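Local atomic coordinates of cryptochrome DASH (Arabidopsis thaliana, PDB entry 2J4D), a protein that binds FAD and a folate light antenna, repairs cyclobutane pyrimidine dimers in single-stranded DNA, and may also act as a photoreceptor. Residues E24-R36 and R208-T220. Sequence-based numbering, arbitrary orientation.
Sequences ERYALPSSSSVKR and RSSTRIPLSLGPT
Tyr26 sets CD1 over one face of the Arg212 guanidinium, 3.5 Å from its NH1, with the two planes turned 60° apart, while CZ of Arg212 lies at the edge of the tyrosine ring. The aliphatic CG of Arg25 rests on one face of that ring. The bend at chi2 (-47°) and a further one at chi3 turn the Arg212 chain back toward the preceding backbone, where NE donates a nearly straight 2.9 Å bond to Ser210 O at the edge of the guanidinium; together with a salt bridge from NH2 to Glu304, this fixes the plane that Tyr26 meets. Glu304 also hydrogen-bonds Ser210 OG, and Tyr26 OH reaches Glu305, so helix 299-312 lies against this end of the contact. At the far end the Arg36 guanidinium presents its edge to Gly218 O, NH1 donating a bent 3.2 Å bond (138° at the hydrogen), while NE and NH2 turn to Trp62 O and Ser65 OG.

The backbones come closest where Leu28 passes Pro214, CA to CA 4.6 Å. Leu28 N donates to Ile213 O at 3.1 Å. Water bridges Tyr26 O to Ile213 N and Leu28 O to Leu215 N, and a third water links Ser31 OG to Ser216 O. Leu28 lies side by side with Pro214, CD1 to CD 3.9 Å, and Ala27 CB meets Leu215 CD2. Pro214 and Leu217 also rest on Trp62 of helix 56-63. The link from helix 12-26 to strand 41-46 lies against the loop between helix 194-204 and strand 245-248, consistent with the long connection between the α/β and helical FAD domains of photolyases and cryptochromes.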
ATOM      1  N   GLU A  24      14.307  16.386 -10.247  1.00 33.51           N
ATOM      2  CA  GLU A  24      15.190  16.935 -11.263  1.00 35.93           C
ATOM      3  C   GLU A  24      15.586  15.845 -12.257  1.00 33.45           C
ATOM      4  O   GLU A  24      15.498  16.031 -13.470  1.00 31.00           O
ATOM      5  CB  GLU A  24      16.433  17.492 -10.572  1.00 40.87           C
ATOM      6  CG  GLU A  24      17.068  18.680 -11.238  1.00 51.11           C
ATOM      7  CD  GLU A  24      18.017  19.401 -10.294  1.00 58.87           C
ATOM      8  OE1 GLU A  24      19.048  18.801  -9.911  1.00 61.91           O
ATOM      9  OE2 GLU A  24      17.721  20.561  -9.924  1.00 60.56           O
ATOM     10  N   ARG A  25      16.007  14.698 -11.737  1.00 34.02           N
ATOM     11  CA  ARG A  25      16.430  13.597 -12.591  1.00 32.41           C
ATOM     12  C   ARG A  25      15.368  13.118 -13.575  1.00 33.94           C
ATOM     13  O   ARG A  25      15.690  12.734 -14.695  1.00 32.34           O
ATOM     14  CB  ARG A  25      16.901  12.405 -11.746  1.00 36.54           C
ATOM     15  CG  ARG A  25      17.362  11.213 -12.594  1.00 37.11           C
ATOM     16  CD  ARG A  25      17.798  10.017 -11.756  1.00 40.14           C
ATOM     17  NE  ARG A  25      18.944  10.338 -10.911  1.00 46.63           N
ATOM     18  CZ  ARG A  25      18.873  10.526  -9.599  1.00 50.15           C
ATOM     19  NH1 ARG A  25      17.706  10.414  -8.974  1.00 53.99           N
ATOM     20  NH2 ARG A  25      19.967  10.837  -8.914  1.00 53.15           N
ATOM     21  N   TYR A  26      14.103  13.146 -13.172  1.00 31.47           N
ATOM     22  CA  TYR A  26      13.035  12.669 -14.045  1.00 31.71           C
ATOM     23  C   TYR A  26      12.178  13.755 -14.697  1.00 30.50           C
ATOM     24  O   TYR A  26      11.174  13.453 -15.334  1.00 28.53           O
ATOM     25  CB  TYR A  26      12.139  11.708 -13.257  1.00 30.20           C
ATOM     26  CG  TYR A  26      12.858  10.436 -12.858  1.00 31.33           C
ATOM     27  CD1 TYR A  26      12.976   9.369 -13.748  1.00 34.19           C
ATOM     28  CD2 TYR A  26      13.483  10.328 -11.619  1.00 28.78           C
ATOM     29  CE1 TYR A  26      13.710   8.221 -13.412  1.00 32.79           C
ATOM     30  CE2 TYR A  26      14.216   9.196 -11.274  1.00 29.51           C
ATOM     31  CZ  TYR A  26      14.329   8.147 -12.174  1.00 32.39           C
ATOM     32  OH  TYR A  26      15.078   7.037 -11.838  1.00 29.27           O
ATOM     33  N   ALA A  27      12.585  15.011 -14.557  1.00 32.25           N
ATOM     34  CA  ALA A  27      11.830  16.128 -15.127  1.00 33.82           C
ATOM     35  C   ALA A  27      11.716  16.078 -16.652  1.00 35.45           C
ATOM     36  O   ALA A  27      12.635  15.625 -17.338  1.00 33.65           O
ATOM     37  CB  ALA A  27      12.469  17.446 -14.701  1.00 34.18           C
ATOM     38  N   LEU A  28      10.581  16.540 -17.176  1.00 36.16           N
ATOM     39  CA  LEU A  28      10.358  16.566 -18.619  1.00 37.72           C
ATOM     40  C   LEU A  28      11.276  17.660 -19.166  1.00 40.36           C
ATOM     41  O   LEU A  28      11.136  18.825 -18.808  1.00 38.75           O
ATOM     42  CB  LEU A  28       8.901  16.925 -18.935  1.00 37.74           C
ATOM     43  CG  LEU A  28       8.144  16.197 -20.057  1.00 41.60           C
ATOM     44  CD1 LEU A  28       7.091  17.142 -20.630  1.00 39.05           C
ATOM     45  CD2 LEU A  28       9.076  15.752 -21.157  1.00 37.96           C
ATOM     46  N   PRO A  29      12.220  17.294 -20.050  1.00 42.16           N
ATOM     47  CA  PRO A  29      13.179  18.227 -20.655  1.00 45.54           C
ATOM     48  C   PRO A  29      12.540  19.499 -21.200  1.00 47.17           C
ATOM     49  O   PRO A  29      13.028  20.608 -20.966  1.00 48.25           O
ATOM     50  CB  PRO A  29      13.825  17.393 -21.760  1.00 44.78           C
ATOM     51  CG  PRO A  29      13.751  16.000 -21.212  1.00 45.30           C
ATOM     52  CD  PRO A  29      12.351  15.958 -20.653  1.00 42.91           C
ATOM     53  N   SER A  30      11.450  19.333 -21.938  1.00 47.81           N
ATOM     54  CA  SER A  30      10.758  20.474 -22.509  1.00 51.36           C
ATOM     55  C   SER A  30       9.297  20.169 -22.791  1.00 52.76           C
ATOM     56  O   SER A  30       8.926  19.028 -23.065  1.00 51.98           O
ATOM     57  CB  SER A  30      11.435  20.913 -23.810  1.00 50.75           C
ATOM     58  OG  SER A  30      10.688  21.935 -24.448  1.00 48.96           O
ATOM     59  N   SER A  31       8.481  21.212 -22.698  1.00 56.36           N
ATOM     60  CA  SER A  31       7.057  21.108 -22.959  1.00 60.52           C
ATOM     61  C   SER A  31       6.822  21.640 -24.365  1.00 63.14           C
ATOM     62  O   SER A  31       5.676  21.827 -24.769  1.00 63.61           O
ATOM     63  CB  SER A  31       6.250  21.982 -21.994  1.00 59.89           C
ATOM     64  OG  SER A  31       6.902  22.170 -20.758  1.00 59.85           O
ATOM     65  N   SER A  32       7.903  21.893 -25.102  1.00 65.18           N
ATOM     66  CA  SER A  32       7.783  22.435 -26.460  1.00 67.14           C
ATOM     67  C   SER A  32       6.572  21.888 -27.231  1.00 67.16           C
ATOM     68  O   SER A  32       5.627  22.623 -27.507  1.00 67.70           O
ATOM     69  CB  SER A  32       9.066  22.164 -27.269  1.00 67.89           C
ATOM     70  OG  SER A  32       9.094  20.852 -27.798  1.00 68.04           O
ATOM     71  N   SER A  33       6.599  20.588 -27.523  1.00 67.46           N
ATOM     72  CA  SER A  33       5.552  19.925 -28.306  1.00 68.02           C
ATOM     73  C   SER A  33       4.125  19.858 -27.752  1.00 67.24           C
ATOM     74  O   SER A  33       3.235  19.308 -28.408  1.00 67.02           O
ATOM     75  CB  SER A  33       6.002  18.499 -28.663  1.00 69.46           C
ATOM     76  OG  SER A  33       5.221  17.533 -27.977  1.00 70.49           O
ATOM     77  N   VAL A  34       3.873  20.366 -26.555  1.00 65.09           N
ATOM     78  CA  VAL A  34       2.499  20.311 -26.063  1.00 61.91           C
ATOM     79  C   VAL A  34       1.882  21.695 -26.000  1.00 59.46           C
ATOM     80  O   VAL A  34       2.389  22.598 -25.329  1.00 58.19           O
ATOM     81  CB  VAL A  34       2.394  19.598 -24.694  1.00 62.68           C
ATOM     82  CG1 VAL A  34       3.605  19.897 -23.878  1.00 64.19           C
ATOM     83  CG2 VAL A  34       1.103  20.010 -23.979  1.00 62.50           C
ATOM     84  N   LYS A  35       0.792  21.839 -26.753  1.00 56.99           N
ATOM     85  CA  LYS A  35       0.032  23.082 -26.854  1.00 54.63           C
ATOM     86  C   LYS A  35      -1.167  22.987 -25.915  1.00 50.58           C
ATOM     87  O   LYS A  35      -1.982  22.073 -26.032  1.00 50.80           O
ATOM     88  CB  LYS A  35      -0.459  23.287 -28.290  1.00 57.43           C
ATOM     89  CG  LYS A  35      -1.404  22.184 -28.790  1.00 59.99           C
ATOM     90  CD  LYS A  35      -0.665  21.025 -29.467  1.00 61.76           C
ATOM     91  CE  LYS A  35      -0.952  19.674 -28.811  1.00 62.97           C
ATOM     92  NZ  LYS A  35       0.059  19.332 -27.769  1.00 62.64           N
ATOM     93  N   ARG A  36      -1.285  23.940 -25.001  1.00 46.81           N
ATOM     94  CA  ARG A  36      -2.381  23.918 -24.050  1.00 43.19           C
ATOM     95  C   ARG A  36      -3.409  25.013 -24.295  1.00 44.44           C
ATOM     96  O   ARG A  36      -4.519  24.961 -23.762  1.00 41.94           O
ATOM     97  CB  ARG A  36      -1.813  24.046 -22.640  1.00 38.89           C
ATOM     98  CG  ARG A  36      -0.685  23.077 -22.376  1.00 31.06           C
ATOM     99  CD  ARG A  36      -0.298  23.149 -20.937  1.00 30.80           C
ATOM    100  NE  ARG A  36      -1.423  22.784 -20.091  1.00 28.19           N
ATOM    101  CZ  ARG A  36      -1.679  23.342 -18.914  1.00 23.24           C
ATOM    102  NH1 ARG A  36      -0.891  24.297 -18.441  1.00 25.48           N
ATOM    103  NH2 ARG A  36      -2.716  22.936 -18.196  1.00 25.81           N
ATOM    104  N   ARG A 208       7.380  -0.092 -19.149  1.00 21.24           N
ATOM    105  CA  ARG A 208       7.450   1.243 -19.736  1.00 22.72           C
ATOM    106  C   ARG A 208       8.308   2.185 -18.905  1.00 25.25           C
ATOM    107  O   ARG A 208       8.375   2.057 -17.679  1.00 24.61           O
ATOM    108  CB  ARG A 208       6.051   1.850 -19.856  1.00 23.06           C
ATOM    109  CG  ARG A 208       5.065   1.020 -20.672  1.00 23.63           C
ATOM    110  CD  ARG A 208       3.723   1.721 -20.741  1.00 24.99           C
ATOM    111  NE  ARG A 208       2.719   0.960 -21.483  1.00 24.59           N
ATOM    112  CZ  ARG A 208       1.541   1.457 -21.854  1.00 26.91           C
ATOM    113  NH1 ARG A 208       1.225   2.709 -21.557  1.00 25.78           N
ATOM    114  NH2 ARG A 208       0.682   0.710 -22.527  1.00 26.31           N
ATOM    115  N   SER A 209       8.963   3.130 -19.578  1.00 23.49           N
ATOM    116  CA  SER A 209       9.774   4.132 -18.893  1.00 26.19           C
ATOM    117  C   SER A 209       8.778   4.931 -18.063  1.00 24.13           C
ATOM    118  O   SER A 209       7.594   4.994 -18.405  1.00 23.87           O
ATOM    119  CB  SER A 209      10.447   5.071 -19.906  1.00 26.92           C
ATOM    120  OG  SER A 209      11.313   4.360 -20.768  1.00 35.14           O
ATOM    121  N   SER A 210       9.238   5.540 -16.979  1.00 24.07           N
ATOM    122  CA  SER A 210       8.331   6.321 -16.158  1.00 25.73           C
ATOM    123  C   SER A 210       7.961   7.581 -16.940  1.00 26.11           C
ATOM    124  O   SER A 210       8.749   8.071 -17.748  1.00 23.80           O
ATOM    125  CB  SER A 210       8.994   6.680 -14.821  1.00 26.59           C
ATOM    126  OG  SER A 210      10.074   7.572 -15.004  1.00 31.04           O
ATOM    127  N   THR A 211       6.753   8.084 -16.721  1.00 22.88           N
ATOM    128  CA  THR A 211       6.299   9.286 -17.413  1.00 23.02           C
ATOM    129  C   THR A 211       6.976  10.536 -16.838  1.00 24.04           C
ATOM    130  O   THR A 211       6.986  10.743 -15.619  1.00 21.99           O
ATOM    131  CB  THR A 211       4.762   9.415 -17.309  1.00 23.44           C
ATOM    132  OG1 THR A 211       4.154   8.310 -17.993  1.00 26.51           O
ATOM    133  CG2 THR A 211       4.279  10.717 -17.934  1.00 22.93           C
ATOM    134  N   ARG A 212       7.556  11.354 -17.716  1.00 21.95           N
ATOM    135  CA  ARG A 212       8.239  12.575 -17.298  1.00 23.56           C
ATOM    136  C   ARG A 212       7.244  13.709 -17.141  1.00 22.52           C
ATOM    137  O   ARG A 212       6.417  13.946 -18.016  1.00 22.15           O
ATOM    138  CB  ARG A 212       9.317  12.978 -18.309  1.00 26.68           C
ATOM    139  CG  ARG A 212      10.329  11.886 -18.578  1.00 38.18           C
ATOM    140  CD  ARG A 212      10.818  11.261 -17.285  1.00 42.82           C
ATOM    141  NE  ARG A 212      11.013   9.822 -17.441  1.00 50.22           N
ATOM    142  CZ  ARG A 212      12.193   9.214 -17.415  1.00 49.94           C
ATOM    143  NH1 ARG A 212      13.306   9.918 -17.232  1.00 49.00           N
ATOM    144  NH2 ARG A 212      12.258   7.900 -17.586  1.00 47.97           N
ATOM    145  N   ILE A 213       7.347  14.412 -16.022  1.00 20.96           N
ATOM    146  CA  ILE A 213       6.442  15.500 -15.695  1.00 21.95           C
ATOM    147  C   ILE A 213       7.153  16.851 -15.759  1.00 23.44           C
ATOM    148  O   ILE A 213       8.253  17.008 -15.223  1.00 25.72           O
ATOM    149  CB  ILE A 213       5.881  15.311 -14.264  1.00 20.77           C
ATOM    150  CG1 ILE A 213       5.215  13.935 -14.129  1.00 19.75           C
ATOM    151  CG2 ILE A 213       4.910  16.428 -13.935  1.00 20.79           C
ATOM    152  CD1 ILE A 213       4.010  13.701 -15.050  1.00 23.00           C
ATOM    153  N   PRO A 214       6.531  17.849 -16.406  1.00 24.42           N
ATOM    154  CA  PRO A 214       7.161  19.173 -16.497  1.00 26.50           C
ATOM    155  C   PRO A 214       7.280  19.866 -15.149  1.00 26.76           C
ATOM    156  O   PRO A 214       6.500  19.604 -14.233  1.00 26.20           O
ATOM    157  CB  PRO A 214       6.251  19.928 -17.465  1.00 29.56           C
ATOM    158  CG  PRO A 214       4.916  19.266 -17.288  1.00 31.09           C
ATOM    159  CD  PRO A 214       5.284  17.800 -17.189  1.00 25.64           C
ATOM    160  N   LEU A 215       8.264  20.750 -15.028  1.00 27.80           N
ATOM    161  CA  LEU A 215       8.484  21.476 -13.783  1.00 26.61           C
ATOM    162  C   LEU A 215       7.423  22.544 -13.553  1.00 24.51           C
ATOM    163  O   LEU A 215       7.202  22.976 -12.427  1.00 24.57           O
ATOM    164  CB  LEU A 215       9.876  22.113 -13.785  1.00 31.93           C
ATOM    165  CG  LEU A 215      11.031  21.111 -13.692  1.00 35.32           C
ATOM    166  CD1 LEU A 215      12.368  21.844 -13.749  1.00 42.42           C
ATOM    167  CD2 LEU A 215      10.906  20.322 -12.397  1.00 40.65           C
ATOM    168  N   SER A 216       6.766  22.965 -14.626  1.00 25.24           N
ATOM    169  CA  SER A 216       5.719  23.983 -14.546  1.00 25.44           C
ATOM    170  C   SER A 216       4.409  23.350 -14.995  1.00 25.72           C
ATOM    171  O   SER A 216       4.283  22.937 -16.149  1.00 28.95           O
ATOM    172  CB  SER A 216       6.065  25.166 -15.457  1.00 27.04           C
ATOM    173  OG  SER A 216       4.956  26.033 -15.611  1.00 24.14           O
ATOM    174  N   LEU A 217       3.441  23.279 -14.086  1.00 22.29           N
ATOM    175  CA  LEU A 217       2.151  22.661 -14.387  1.00 22.97           C
ATOM    176  C   LEU A 217       0.954  23.595 -14.256  1.00 24.74           C
ATOM    177  O   LEU A 217      -0.166  23.226 -14.626  1.00 26.56           O
ATOM    178  CB  LEU A 217       1.934  21.462 -13.462  1.00 19.34           C
ATOM    179  CG  LEU A 217       2.902  20.284 -13.584  1.00 22.37           C
ATOM    180  CD1 LEU A 217       2.672  19.317 -12.425  1.00 20.72           C
ATOM    181  CD2 LEU A 217       2.696  19.587 -14.916  1.00 26.34           C
ATOM    182  N   GLY A 218       1.182  24.786 -13.706  1.00 23.48           N
ATOM    183  CA  GLY A 218       0.103  25.742 -13.525  1.00 23.18           C
ATOM    184  C   GLY A 218      -0.442  26.305 -14.826  1.00 25.21           C
ATOM    185  O   GLY A 218       0.039  25.968 -15.910  1.00 24.92           O
ATOM    186  N   PRO A 219      -1.435  27.198 -14.752  1.00 25.10           N
ATOM    187  CA  PRO A 219      -2.056  27.698 -13.525  1.00 24.93           C
ATOM    188  C   PRO A 219      -3.290  26.888 -13.141  1.00 26.29           C
ATOM    189  O   PRO A 219      -3.713  25.992 -13.872  1.00 23.88           O
ATOM    190  CB  PRO A 219      -2.435  29.120 -13.912  1.00 23.10           C
ATOM    191  CG  PRO A 219      -2.957  28.905 -15.307  1.00 27.50           C
ATOM    192  CD  PRO A 219      -1.954  27.927 -15.926  1.00 27.57           C
ATOM    193  N   THR A 220      -3.860  27.226 -11.991  1.00 25.29           N
ATOM    194  CA  THR A 220      -5.076  26.585 -11.509  1.00 27.78           C
ATOM    195  C   THR A 220      -6.156  27.648 -11.665  1.00 29.62           C
ATOM    196  O   THR A 220      -5.858  28.800 -11.980  1.00 26.92           O
ATOM    197  CB  THR A 220      -4.999  26.271 -10.016  1.00 26.07           C
ATOM    198  OG1 THR A 220      -4.942  27.506  -9.286  1.00 27.41           O
ATOM    199  CG2 THR A 220      -3.763  25.436  -9.697  1.00 26.92           C
TER
HETATM  200  O   HOH W   1       9.059  13.682 -13.939  1.00 30.58           O
HETATM  201  O   HOH W   2       9.966  20.744 -17.425  1.00 32.31           O
HETATM  202  O   HOH W   3       5.465  23.450 -18.752  1.00 42.95           O